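Local coordinates for 2,3,4,5-tetrahydropyridine-2,6-dicarboxylate N-succinyltransferase (Campylobacter jejuni, PDB 2RIJ), which probably catalyses the succinyl-CoA-dependent conversion of cyclic tetrahydrodipicolinate into N-succinyl-L-2-amino-6-oxopimelate, the first step of the succinylase route of lysine biosynthesis, at the interface of chains A and B. Residues are numbered along the deposited sequence; one frame, centred on the assembly and turned at random. Chains: chain A/B, Putative 2,3,4,5-tetrahydropyridine-2-carboxylate N- succinyltransferase.

Chains A and B meet at two well-separated places, the C-alpha centres of contacts 1 and 2 lying about 50 Å apart. In contact 1, the end of helix 180-192 of chain B docks on the N-terminal region of chain A; in contact 2, the left-handed beta-helices of the two chains touch through turn and strand residues. The contacts share no residue or secondary-structure element. The centre of contact 2 lies about 14 Å from B:Glu258, the predicted catalytic residue, whereas that of contact 1 is about 36 Å from A:Glu258. Contact 1 may serve chiefly to join subunits, while contact 2 borders the probable succinyl-CoA site.

Contact 1: the interface of chains A and B. Residues chain A 32, 114-115, 118, 124; chain B 191-192.
B:Met192, present as selenomethionine, packs into an apolar patch of chain A while A:Arg32 bonds to the neighbouring backbone. CB of B:Met192 lies 3.7 Å from CG2 of A:Ile114, the side chains crossing at about a right angle. Bends at chi2 and chi3 fold the selenomethionine chain back, placing its selenium against the CD1-CE1 flank of the A:Phe124 ring, with SE 3.7 Å from CE1. CG1 of A:Ile115 approaches the same selenium from the helix side, at 4.0 Å. The ring turns its rim to the backbone: CZ of A:Phe124 is 3.3 Å from the carbonyl O of B:Met192, in the ring plane.

The polar link is a hydrogen bond of 2.8 Å from NE of A:Arg32 to the carbonyl O of B:Lys191. The oxygen sits in the guanidinium plane, and the donor meets it nearly along the C=O axis (172°), but the bond is bent (143° at H). Extended through chi1 and chi2, the arginine turns at chi3 (55°) to bring NE to this carbonyl and again at chi4 to set the guanidinium plane. The arginine charge probably complements the negative end of the helix dipole. Behind the first shell, CG2 of A:Ile115 covers one face of the A:Phe124 ring near its rim and may limit its rotation.

In the fold, the C-terminal end of B helix 180-192 rests on A helix 107-117 and strands 27-35 and 124-129, tying this helix to the N-terminal region of chain A.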
# COMPACT_ATOMS: atom_id res chain seq x y z
N ARG A 32 -41.17 -42.70 20.28
CA ARG A 32 -40.77 -44.06 20.00
C ARG A 32 -39.26 -44.08 20.13
O ARG A 32 -38.56 -43.26 19.51
CB ARG A 32 -41.19 -44.49 18.59
CG ARG A 32 -40.84 -45.91 18.27
CD ARG A 32 -41.08 -46.30 16.78
NE ARG A 32 -40.37 -45.39 15.87
CZ ARG A 32 -39.05 -45.39 15.67
NH1 ARG A 32 -38.26 -46.22 16.29
NH2 ARG A 32 -38.52 -44.49 14.85
N ILE A 114 -53.21 -44.79 17.95
CA ILE A 114 -52.17 -45.39 17.10
C ILE A 114 -51.17 -46.20 17.92
O ILE A 114 -50.84 -47.31 17.57
CB ILE A 114 -51.44 -44.32 16.23
CG1 ILE A 114 -52.33 -43.85 15.09
CG2 ILE A 114 -50.14 -44.90 15.63
CD1 ILE A 114 -52.01 -42.46 14.50
N ILE A 115 -50.72 -45.64 19.04
CA ILE A 115 -49.76 -46.32 19.89
C ILE A 115 -50.38 -47.61 20.46
O ILE A 115 -49.72 -48.64 20.50
CB ILE A 115 -49.26 -45.39 21.01
CG1 ILE A 115 -48.37 -44.29 20.41
CG2 ILE A 115 -48.49 -46.16 22.08
CD1 ILE A 115 -48.10 -43.17 21.42
N LYS A 118 -50.26 -50.14 17.81
CA LYS A 118 -48.92 -50.61 17.50
C LYS A 118 -48.08 -50.88 18.74
O LYS A 118 -46.84 -50.86 18.66
CB LYS A 118 -48.19 -49.58 16.62
CG LYS A 118 -48.97 -49.02 15.45
CD LYS A 118 -49.20 -50.08 14.43
CE LYS A 118 -49.68 -49.53 13.11
NZ LYS A 118 -49.85 -50.69 12.19
N PHE A 124 -42.24 -47.08 23.68
CA PHE A 124 -42.77 -45.75 23.77
C PHE A 124 -42.59 -45.17 25.17
O PHE A 124 -42.69 -45.88 26.18
CB PHE A 124 -44.25 -45.74 23.40
CG PHE A 124 -44.54 -46.32 22.06
CD1 PHE A 124 -44.41 -45.57 20.92
CD2 PHE A 124 -45.04 -47.61 21.94
CE1 PHE A 124 -44.69 -46.11 19.64
CE2 PHE A 124 -45.33 -48.17 20.68
CZ PHE A 124 -45.17 -47.41 19.54
N LYS B 191 -44.30 -42.80 12.03
CA LYS B 191 -43.29 -42.76 13.08
C LYS B 191 -43.58 -43.75 14.22
O LYS B 191 -42.67 -44.34 14.75
CB LYS B 191 -43.13 -41.38 13.67
CG LYS B 191 -42.49 -40.40 12.73
CD LYS B 191 -42.20 -39.13 13.43
CE LYS B 191 -41.21 -38.27 12.69
NZ LYS B 191 -41.12 -36.94 13.35
N MSE B 192 -44.83 -43.89 14.62
CA MSE B 192 -45.15 -44.75 15.79
C MSE B 192 -45.02 -46.21 15.43
O MSE B 192 -44.66 -47.03 16.27
CB MSE B 192 -46.55 -44.45 16.32
CG MSE B 192 -46.67 -43.09 16.95
SE MSE B 192 -45.35 -42.69 18.42
CE MSE B 192 -44.01 -41.59 17.48

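Contact 2: the interface of chains A and B. Residues chain A 301, 317; chain B 304, 320, 322.
This is an apolar patch within the larger interface between the left-handed beta-helices of two copies of the enzyme, which forms a homotrimer; packing of this kind probably holds neighbouring subunits side by side. Two alanines of chain A, A:Ala301 and A:Ala317, face B:Val304, B:Ala320 and B:Leu322. A:Ala317 is the most deeply covered of the five, with 53 Å² hidden by the partner.

Its methyl group fits against the branched end of B:Leu322, with CB 3.9 Å from CD1, while the second branch, CD2, lies only slightly farther off. The leucine presents both methyls because CG stands opposite its own carbonyl carbon and CD1 continues the chain outward (chi2 171°). On the neighbouring coil, B:Val304 works mainly through the CG2 branch. That methyl lies 4.0 Å from CB of A:Ala301 and 3.7 Å from the carbonyl O of the same residue; CG1 stands slightly farther from the A:Ala301 methyl. CG2 also reaches CB of A:Ala317, at 4.1 Å, and so spans two successive coils of chain A. The valine torsion (chi1 -177°) sets CG1 opposite the backbone N and lets CG2 lean towards the alanines. B:Ala320 completes the surface, its CB resting 3.7 Å from the carbonyl O of A:Ala317.

The packing has a repeating register. A:Ala301 and A:Ala317 share nearly the same backbone conformation, and B:Val304 and B:Ala320 are likewise sixteen residues apart. Each pair occupies matching positions of adjacent coils, so one turn-and-strand contact is repeated one layer further along.

Both alanines are predicted to bind succinyl-CoA, so the same turns may serve the succinyl-CoA site and the subunit boundary. In the fold, they occupy loop positions of the chain A beta-helix, whereas B:Val304 and B:Ala320 begin the short strands 304-305 and 320-321, and B:Leu322 follows the latter.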
# COMPACT_ATOMS: atom_id res chain seq x y z
N ALA A 301 -19.70 -15.29 -1.78
CA ALA A 301 -19.07 -16.59 -1.96
C ALA A 301 -17.68 -16.56 -1.31
O ALA A 301 -16.89 -15.58 -1.45
CB ALA A 301 -19.00 -16.95 -3.45
N ALA A 317 -17.53 -11.13 -1.73
CA ALA A 317 -16.96 -12.44 -1.93
C ALA A 317 -15.49 -12.42 -1.56
O ALA A 317 -14.75 -11.45 -1.86
CB ALA A 317 -17.16 -12.89 -3.40
N VAL B 304 -13.04 -17.13 -6.44
CA VAL B 304 -14.38 -16.82 -6.98
C VAL B 304 -14.19 -16.21 -8.34
O VAL B 304 -13.46 -15.19 -8.50
CB VAL B 304 -15.23 -15.86 -6.09
CG1 VAL B 304 -16.67 -15.61 -6.67
CG2 VAL B 304 -15.24 -16.33 -4.62
N ALA B 320 -10.82 -13.38 -5.44
CA ALA B 320 -12.13 -13.11 -6.00
C ALA B 320 -12.07 -12.17 -7.17
O ALA B 320 -11.67 -10.99 -7.02
CB ALA B 320 -13.07 -12.54 -4.91
N LEU B 322 -14.39 -10.41 -9.44
CA LEU B 322 -15.77 -9.99 -9.59
C LEU B 322 -15.85 -8.88 -10.63
O LEU B 322 -14.84 -8.27 -11.01
CB LEU B 322 -16.32 -9.50 -8.23
CG LEU B 322 -16.01 -10.44 -7.05
CD1 LEU B 322 -16.39 -9.80 -5.72
CD2 LEU B 322 -16.73 -11.80 -7.31